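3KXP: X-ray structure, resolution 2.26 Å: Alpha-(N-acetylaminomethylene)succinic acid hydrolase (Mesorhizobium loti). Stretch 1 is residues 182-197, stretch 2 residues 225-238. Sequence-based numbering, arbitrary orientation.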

ATOM      1  N   ARG A 182      13.708  -1.397  29.673  1.00 36.28           N
ATOM      2  CA  ARG A 182      14.327  -2.708  29.479  1.00 37.31           C
ATOM      3  C   ARG A 182      15.326  -2.756  28.320  1.00 34.24           C
ATOM      4  O   ARG A 182      15.818  -3.825  27.960  1.00 33.71           O
ATOM      5  CB  ARG A 182      13.238  -3.767  29.280  1.00 42.30           C
ATOM      6  CG  ARG A 182      12.222  -3.403  28.210  1.00 50.26           C
ATOM      7  CD  ARG A 182      10.971  -4.284  28.278  1.00 56.42           C
ATOM      8  NE  ARG A 182      11.102  -5.554  27.561  1.00 60.71           N
ATOM      9  CZ  ARG A 182      11.341  -5.661  26.254  1.00 61.35           C
ATOM     10  NH1 ARG A 182      11.487  -4.574  25.508  1.00 62.13           N
ATOM     11  NH2 ARG A 182      11.406  -6.857  25.684  1.00 61.11           N
ATOM     12  N   VAL A 183      15.649  -1.596  27.761  1.00 31.47           N
ATOM     13  CA  VAL A 183      16.570  -1.527  26.631  1.00 30.26           C
ATOM     14  C   VAL A 183      17.931  -2.177  26.888  1.00 29.35           C
ATOM     15  O   VAL A 183      18.510  -2.768  25.985  1.00 27.29           O
ATOM     16  CB  VAL A 183      16.774  -0.067  26.182  1.00 28.57           C
ATOM     17  CG1 VAL A 183      17.506   0.708  27.253  1.00 28.19           C
ATOM     18  CG2 VAL A 183      17.521  -0.032  24.869  1.00 30.17           C
ATOM     19  N   ASN A 184      18.433  -2.074  28.116  1.00 29.80           N
ATOM     20  CA  ASN A 184      19.723  -2.662  28.472  1.00 29.63           C
ATOM     21  C   ASN A 184      19.596  -3.839  29.425  1.00 29.33           C
ATOM     22  O   ASN A 184      20.540  -4.178  30.140  1.00 30.34           O
ATOM     23  CB  ASN A 184      20.637  -1.600  29.087  1.00 28.94           C
ATOM     24  CG  ASN A 184      21.463  -0.867  28.044  1.00 28.45           C
ATOM     25  OD1 ASN A 184      21.793   0.304  28.212  1.00 28.16           O
ATOM     26  ND2 ASN A 184      21.812  -1.564  26.963  1.00 24.88           N
ATOM     27  N   ALA A 185      18.422  -4.456  29.432  1.00 29.01           N
ATOM     28  CA  ALA A 185      18.161  -5.604  30.283  1.00 29.34           C
ATOM     29  C   ALA A 185      19.045  -6.746  29.809  1.00 31.77           C
ATOM     30  O   ALA A 185      19.256  -7.733  30.520  1.00 30.93           O
ATOM     31  CB  ALA A 185      16.700  -5.997  30.181  1.00 29.18           C
ATOM     32  N   GLY A 186      19.560  -6.597  28.592  1.00 32.46           N
ATOM     33  CA  GLY A 186      20.416  -7.615  28.016  1.00 32.87           C
ATOM     34  C   GLY A 186      21.888  -7.383  28.291  1.00 33.88           C
ATOM     35  O   GLY A 186      22.710  -8.266  28.042  1.00 34.24           O
ATOM     36  N   SER A 187      22.231  -6.203  28.802  1.00 33.78           N
ATOM     37  CA  SER A 187      23.624  -5.893  29.099  1.00 34.04           C
ATOM     38  C   SER A 187      24.066  -6.635  30.355  1.00 33.87           C
ATOM     39  O   SER A 187      24.068  -6.075  31.450  1.00 32.76           O
ATOM     40  CB  SER A 187      23.807  -4.390  29.290  1.00 34.16           C
ATOM     41  OG  SER A 187      25.179  -4.075  29.443  1.00 39.20           O
ATOM     42  N   GLN A 188      24.433  -7.901  30.181  1.00 33.44           N
ATOM     43  CA  GLN A 188      24.870  -8.754  31.286  1.00 34.67           C
ATOM     44  C   GLN A 188      25.774  -9.860  30.735  1.00 35.32           C
ATOM     45  O   GLN A 188      25.883 -10.039  29.521  1.00 36.08           O
ATOM     46  CB  GLN A 188      23.654  -9.392  31.966  1.00 34.12           C
ATOM     47  CG  GLN A 188      22.828 -10.259  31.017  1.00 34.87           C
ATOM     48  CD  GLN A 188      21.575 -10.840  31.656  1.00 35.64           C
ATOM     49  OE1 GLN A 188      21.642 -11.768  32.468  1.00 35.46           O
ATOM     50  NE2 GLN A 188      20.421 -10.289  31.292  1.00 34.18           N
ATOM     51  N   LEU A 189      26.406 -10.609  31.631  1.00 34.83           N
ATOM     52  CA  LEU A 189      27.296 -11.694  31.235  1.00 33.59           C
ATOM     53  C   LEU A 189      26.555 -13.028  31.188  1.00 34.05           C
ATOM     54  O   LEU A 189      26.192 -13.569  32.228  1.00 34.29           O
ATOM     55  CB  LEU A 189      28.461 -11.789  32.223  1.00 32.55           C
ATOM     56  CG  LEU A 189      29.463 -12.936  32.052  1.00 34.54           C
ATOM     57  CD1 LEU A 189      30.198 -12.800  30.720  1.00 31.27           C
ATOM     58  CD2 LEU A 189      30.449 -12.915  33.216  1.00 32.67           C
ATOM     59  N   PHE A 190      26.320 -13.550  29.988  1.00 32.81           N
ATOM     60  CA  PHE A 190      25.639 -14.829  29.852  1.00 33.47           C
ATOM     61  C   PHE A 190      26.660 -15.958  29.919  1.00 35.31           C
ATOM     62  O   PHE A 190      27.766 -15.842  29.394  1.00 35.98           O
ATOM     63  CB  PHE A 190      24.865 -14.899  28.534  1.00 32.72           C
ATOM     64  CG  PHE A 190      23.777 -13.875  28.422  1.00 32.12           C
ATOM     65  CD1 PHE A 190      24.001 -12.668  27.761  1.00 31.99           C
ATOM     66  CD2 PHE A 190      22.543 -14.091  29.023  1.00 31.92           C
ATOM     67  CE1 PHE A 190      23.015 -11.691  27.701  1.00 30.56           C
ATOM     68  CE2 PHE A 190      21.545 -13.117  28.970  1.00 31.89           C
ATOM     69  CZ  PHE A 190      21.785 -11.914  28.306  1.00 32.25           C
ATOM     70  N   GLU A 191      26.278 -17.046  30.573  1.00 35.67           N
ATOM     71  CA  GLU A 191      27.147 -18.206  30.746  1.00 37.23           C
ATOM     72  C   GLU A 191      27.468 -18.927  29.436  1.00 37.55           C
ATOM     73  O   GLU A 191      28.606 -19.345  29.205  1.00 35.91           O
ATOM     74  CB  GLU A 191      26.486 -19.165  31.736  1.00 41.13           C
ATOM     75  CG  GLU A 191      27.028 -20.573  31.734  1.00 48.10           C
ATOM     76  CD  GLU A 191      26.356 -21.435  32.785  1.00 53.06           C
ATOM     77  OE1 GLU A 191      25.103 -21.432  32.845  1.00 54.73           O
ATOM     78  OE2 GLU A 191      27.079 -22.115  33.546  1.00 54.73           O
ATOM     79  N   ASP A 192      26.457 -19.077  28.585  1.00 36.70           N
ATOM     80  CA  ASP A 192      26.621 -19.739  27.302  1.00 35.74           C
ATOM     81  C   ASP A 192      25.442 -19.389  26.411  1.00 35.33           C
ATOM     82  O   ASP A 192      24.499 -18.726  26.850  1.00 35.24           O
ATOM     83  CB  ASP A 192      26.734 -21.254  27.496  1.00 38.26           C
ATOM     84  CG  ASP A 192      25.623 -21.823  28.363  1.00 41.81           C
ATOM     85  OD1 ASP A 192      25.876 -22.841  29.049  1.00 42.90           O
ATOM     86  OD2 ASP A 192      24.499 -21.267  28.355  1.00 41.56           O
ATOM     87  N   ILE A 193      25.480 -19.831  25.163  1.00 34.80           N
ATOM     88  CA  ILE A 193      24.410 -19.491  24.247  1.00 35.42           C
ATOM     89  C   ILE A 193      23.044 -19.949  24.744  1.00 36.56           C
ATOM     90  O   ILE A 193      22.036 -19.300  24.471  1.00 37.26           O
ATOM     91  CB  ILE A 193      24.684 -20.037  22.821  1.00 35.15           C
ATOM     92  CG1 ILE A 193      23.768 -19.322  21.820  1.00 35.30           C
ATOM     93  CG2 ILE A 193      24.474 -21.534  22.771  1.00 33.48           C
ATOM     94  CD1 ILE A 193      24.043 -19.653  20.372  1.00 34.13           C
ATOM     95  N   LYS A 194      23.001 -21.046  25.494  1.00 37.97           N
ATOM     96  CA  LYS A 194      21.726 -21.530  26.009  1.00 38.34           C
ATOM     97  C   LYS A 194      21.107 -20.477  26.931  1.00 37.20           C
ATOM     98  O   LYS A 194      19.899 -20.225  26.885  1.00 35.44           O
ATOM     99  CB  LYS A 194      21.908 -22.851  26.765  1.00 41.43           C
ATOM    100  CG  LYS A 194      20.618 -23.361  27.385  1.00 46.98           C
ATOM    101  CD  LYS A 194      20.721 -24.790  27.892  1.00 52.28           C
ATOM    102  CE  LYS A 194      19.340 -25.300  28.308  1.00 56.65           C
ATOM    103  NZ  LYS A 194      19.339 -26.739  28.714  1.00 60.59           N
ATOM    104  N   ALA A 195      21.941 -19.852  27.754  1.00 35.13           N
ATOM    105  CA  ALA A 195      21.460 -18.827  28.670  1.00 35.53           C
ATOM    106  C   ALA A 195      20.973 -17.598  27.897  1.00 33.51           C
ATOM    107  O   ALA A 195      20.063 -16.906  28.336  1.00 34.06           O
ATOM    108  CB  ALA A 195      22.568 -18.433  29.655  1.00 33.82           C
ATOM    109  N   VAL A 196      21.585 -17.334  26.747  1.00 33.52           N
ATOM    110  CA  VAL A 196      21.206 -16.192  25.917  1.00 32.61           C
ATOM    111  C   VAL A 196      19.818 -16.416  25.323  1.00 32.30           C
ATOM    112  O   VAL A 196      18.996 -15.503  25.292  1.00 32.31           O
ATOM    113  CB  VAL A 196      22.218 -15.971  24.759  1.00 31.95           C
ATOM    114  CG1 VAL A 196      21.727 -14.862  23.821  1.00 30.69           C
ATOM    115  CG2 VAL A 196      23.572 -15.597  25.322  1.00 31.60           C
ATOM    116  N   GLU A 197      19.565 -17.632  24.848  1.00 31.73           N
ATOM    117  CA  GLU A 197      18.271 -17.963  24.266  1.00 32.55           C
ATOM    118  C   GLU A 197      17.172 -17.939  25.323  1.00 31.15           C
ATOM    119  O   GLU A 197      16.070 -17.451  25.064  1.00 29.74           O
ATOM    120  CB  GLU A 197      18.328 -19.331  23.608  1.00 34.25           C
ATOM    121  CG  GLU A 197      19.274 -19.382  22.440  1.00 38.79           C
ATOM    122  CD  GLU A 197      19.436 -20.780  21.911  1.00 42.59           C
ATOM    123  OE1 GLU A 197      19.911 -21.651  22.673  1.00 45.43           O
ATOM    124  OE2 GLU A 197      19.085 -21.014  20.738  1.00 47.03           O
TER
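Stretch 2 225-238: GGLRPLASSAAMAQ

The apolar centre of the contact is Leu227, which loses 92 Å² to the first stretch, more than any other residue of the pair, out of 692 Å² buried in all when both sides are summed. Its CA-to-CB bond runs sideways, but with both chi angles in the m well (-63° and -61°) the end of the side chain comes nearer to the first stretch, into the bend where the loop becomes the helix that begins at Ile193. There Leu227 CD2 lies 3.5 Å from Asp192 CA and 4.1 Å from Ile193 N, while Leu227 CB stands 4.3 Å from Phe190 CB and 4.4 Å from Val196 CG2. The helix start it rests on is capped by Asp192, whose OD2 accepts from Ala195 N at 3.0 Å.

The backbone at this centre is extended and antiparallel. Residues 226-229 form a strand, and Leu227 pairs with Phe190 in a single bridge, CA to CA 4.9 Å. Both hydrogen bonds of the pair are present: Phe190 N gives to Leu227 O at 2.8 Å with an angle of 153° at the hydrogen, and Leu227 N gives to Phe190 O at 2.7 Å with 165°. The direction is confirmed by the CA register, in which Ser187, Leu189, Phe190 and Glu191 face Pro229, Arg228, Leu227 and Gly226 in turn.

Gly226 lets the chains close up beside the bridge. Its CA makes a CA-H...O contact with Phe190 O at 3.3 Å, and an ideal CB there would fall 2.2 Å from that same Phe190 O, a clash. Its phi/psi of 161/-149 independently calls for glycine, as does the 94/-9 of Gly225. Over this pair reaches Leu189, whose CD1 comes within 3.8 Å of Gly226 N and 4.1 Å of Gly225 C.

Beyond the bridge in the other direction, Pro229 points toward the first stretch, and its CG is 3.0 Å from Gly186 O and 4.0 Å from Ser187 CA. Stretch 2 then leaves through a loop and enters a helix at Ser233, capped by Ser232, whose OG accepts from Ala235 N at 3.1 Å. This helix meets the two overlapping type I turns, Arg182 to Ala185 and Asn184 to Ser187. Here Val183 CG2 packs 3.9 Å from CB of Met236, a selenomethionine whose side chain starts toward the turns but ends away from them, and Ser233 CB lies 3.9 Å from Ser187 OG.

At the polar edge, Arg228 has an off-rotamer chi1 of -108°, and its end comes nearer to the first stretch than its sideways CA-to-CB bond would suggest. One face of the guanidinium covers the peptide atoms Gln188 C and Leu189 N, and Arg228 NH1 is 2.9 Å from Leu189 CB. A water completes the margin: it lies 3.1 Å from Ser187 OG and accepts a weak hydrogen bond from Arg228 NE at 3.0 Å, linking the two stretches through solvent.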

ATOM      1  N   GLY A 225      34.878 -15.110  30.405  1.00 38.35           N
ATOM      2  CA  GLY A 225      33.900 -15.721  31.295  1.00 37.86           C
ATOM      3  C   GLY A 225      32.553 -16.120  30.704  1.00 39.37           C
ATOM      4  O   GLY A 225      31.749 -16.781  31.371  1.00 38.93           O
ATOM      5  N   GLY A 226      32.295 -15.725  29.460  1.00 39.07           N
ATOM      6  CA  GLY A 226      31.030 -16.067  28.829  1.00 38.31           C
ATOM      7  C   GLY A 226      30.688 -15.192  27.635  1.00 36.85           C
ATOM      8  O   GLY A 226      31.581 -14.723  26.933  1.00 36.80           O
ATOM      9  N   LEU A 227      29.397 -14.969  27.401  1.00 34.39           N
ATOM     10  CA  LEU A 227      28.952 -14.148  26.274  1.00 33.10           C
ATOM     11  C   LEU A 227      28.386 -12.809  26.723  1.00 31.11           C
ATOM     12  O   LEU A 227      27.821 -12.692  27.813  1.00 30.53           O
ATOM     13  CB  LEU A 227      27.870 -14.870  25.462  1.00 33.90           C
ATOM     14  CG  LEU A 227      28.158 -16.190  24.742  1.00 35.21           C
ATOM     15  CD1 LEU A 227      29.251 -15.984  23.710  1.00 35.74           C
ATOM     16  CD2 LEU A 227      28.553 -17.250  25.749  1.00 37.67           C
ATOM     17  N   ARG A 228      28.546 -11.801  25.875  1.00 29.46           N
ATOM     18  CA  ARG A 228      28.021 -10.471  26.151  1.00 29.07           C
ATOM     19  C   ARG A 228      27.486  -9.865  24.859  1.00 27.98           C
ATOM     20  O   ARG A 228      27.875 -10.272  23.764  1.00 27.36           O
ATOM     21  CB  ARG A 228      29.106  -9.564  26.740  1.00 30.92           C
ATOM     22  CG  ARG A 228      28.923  -9.254  28.227  1.00 34.50           C
ATOM     23  CD  ARG A 228      29.958  -8.245  28.727  1.00 38.38           C
ATOM     24  NE  ARG A 228      29.505  -7.552  29.935  1.00 42.25           N
ATOM     25  CZ  ARG A 228      29.451  -8.098  31.145  1.00 41.54           C
ATOM     26  NH1 ARG A 228      29.837  -9.351  31.328  1.00 44.82           N
ATOM     27  NH2 ARG A 228      28.986  -7.399  32.170  1.00 42.83           N
ATOM     28  N   PRO A 229      26.571  -8.891  24.971  1.00 28.17           N
ATOM     29  CA  PRO A 229      25.976  -8.215  23.809  1.00 28.80           C
ATOM     30  C   PRO A 229      27.027  -7.442  23.005  1.00 26.78           C
ATOM     31  O   PRO A 229      27.950  -6.871  23.573  1.00 25.46           O
ATOM     32  CB  PRO A 229      24.974  -7.245  24.441  1.00 29.54           C
ATOM     33  CG  PRO A 229      24.669  -7.855  25.773  1.00 28.54           C
ATOM     34  CD  PRO A 229      25.980  -8.397  26.228  1.00 25.53           C
ATOM     35  N   LEU A 230      26.888  -7.424  21.687  1.00 27.29           N
ATOM     36  CA  LEU A 230      27.809  -6.662  20.854  1.00 27.57           C
ATOM     37  C   LEU A 230      27.445  -5.180  20.995  1.00 27.31           C
ATOM     38  O   LEU A 230      28.315  -4.312  21.020  1.00 28.14           O
ATOM     39  CB  LEU A 230      27.688  -7.091  19.387  1.00 26.48           C
ATOM     40  CG  LEU A 230      28.461  -8.360  19.031  1.00 27.60           C
ATOM     41  CD1 LEU A 230      28.170  -8.782  17.599  1.00 25.83           C
ATOM     42  CD2 LEU A 230      29.953  -8.090  19.225  1.00 27.37           C
ATOM     43  N   ALA A 231      26.149  -4.906  21.104  1.00 26.40           N
ATOM     44  CA  ALA A 231      25.651  -3.540  21.244  1.00 28.28           C
ATOM     45  C   ALA A 231      26.229  -2.843  22.468  1.00 29.07           C
ATOM     46  O   ALA A 231      26.299  -3.426  23.550  1.00 30.54           O
ATOM     47  CB  ALA A 231      24.121  -3.547  21.339  1.00 25.07           C
ATOM     48  N   SER A 232      26.641  -1.593  22.288  1.00 28.02           N
ATOM     49  CA  SER A 232      27.185  -0.791  23.376  1.00 28.09           C
ATOM     50  C   SER A 232      26.043  -0.311  24.271  1.00 28.95           C
ATOM     51  O   SER A 232      25.045   0.216  23.768  1.00 28.71           O
ATOM     52  CB  SER A 232      27.923   0.423  22.810  1.00 27.58           C
ATOM     53  OG  SER A 232      27.832   1.520  23.699  1.00 25.92           O
ATOM     54  N   SER A 233      26.187  -0.476  25.587  1.00 27.98           N
ATOM     55  CA  SER A 233      25.138  -0.055  26.516  1.00 27.43           C
ATOM     56  C   SER A 233      24.893   1.458  26.478  1.00 26.95           C
ATOM     57  O   SER A 233      23.753   1.910  26.543  1.00 24.07           O
ATOM     58  CB  SER A 233      25.470  -0.501  27.951  1.00 29.50           C
ATOM     59  OG  SER A 233      26.591   0.188  28.475  1.00 30.46           O
ATOM     60  N   ALA A 234      25.959   2.242  26.370  1.00 26.68           N
ATOM     61  CA  ALA A 234      25.808   3.693  26.316  1.00 25.84           C
ATOM     62  C   ALA A 234      25.068   4.075  25.038  1.00 25.38           C
ATOM     63  O   ALA A 234      24.224   4.970  25.053  1.00 24.70           O
ATOM     64  CB  ALA A 234      27.173   4.376  26.354  1.00 23.82           C
ATOM     65  N   ALA A 235      25.392   3.396  23.939  1.00 24.41           N
ATOM     66  CA  ALA A 235      24.749   3.660  22.648  1.00 26.13           C
ATOM     67  C   ALA A 235      23.239   3.391  22.747  1.00 27.20           C
ATOM     68  O   ALA A 235      22.422   4.159  22.224  1.00 26.00           O
ATOM     69  CB  ALA A 235      25.378   2.779  21.544  1.00 23.07           C
HETATM   70  N   MSE A 236      22.881   2.301  23.423  1.00 27.12           N
HETATM   71  CA  MSE A 236      21.478   1.935  23.609  1.00 29.32           C
HETATM   72  C   MSE A 236      20.715   2.988  24.411  1.00 28.11           C
HETATM   73  O   MSE A 236      19.637   3.423  24.007  1.00 27.69           O
HETATM   74  CB  MSE A 236      21.363   0.586  24.329  1.00 33.30           C
HETATM   75  CG  MSE A 236      22.005  -0.565  23.593  1.00 42.79           C
HETATM   76 SE   MSE A 236      21.487  -0.591  21.726  1.00 59.70          SE
HETATM   77  CE  MSE A 236      23.000   0.359  20.957  1.00 53.17           C
ATOM     78  N   ALA A 237      21.279   3.380  25.550  1.00 26.07           N
ATOM     79  CA  ALA A 237      20.653   4.368  26.419  1.00 25.56           C
ATOM     80  C   ALA A 237      20.401   5.660  25.662  1.00 24.36           C
ATOM     81  O   ALA A 237      19.338   6.259  25.780  1.00 23.32           O
ATOM     82  CB  ALA A 237      21.533   4.637  27.644  1.00 23.10           C
ATOM     83  N   GLN A 238      21.379   6.086  24.874  1.00 24.51           N
ATOM     84  CA  GLN A 238      21.227   7.313  24.107  1.00 26.98           C
ATOM     85  C   GLN A 238      20.232   7.136  22.968  1.00 25.61           C
ATOM     86  O   GLN A 238      19.457   8.046  22.675  1.00 26.19           O
ATOM     87  CB  GLN A 238      22.578   7.765  23.554  1.00 27.90           C
ATOM     88  CG  GLN A 238      23.571   8.133  24.638  1.00 30.41           C
ATOM     89  CD  GLN A 238      24.906   8.553  24.077  1.00 32.15           C
ATOM     90  OE1 GLN A 238      25.018   9.588  23.411  1.00 34.37           O
ATOM     91  NE2 GLN A 238      25.931   7.748  24.331  1.00 31.00           N
TER
HETATM   92  O   HOH W   1      27.447  -5.918  28.454  1.00 35.05           O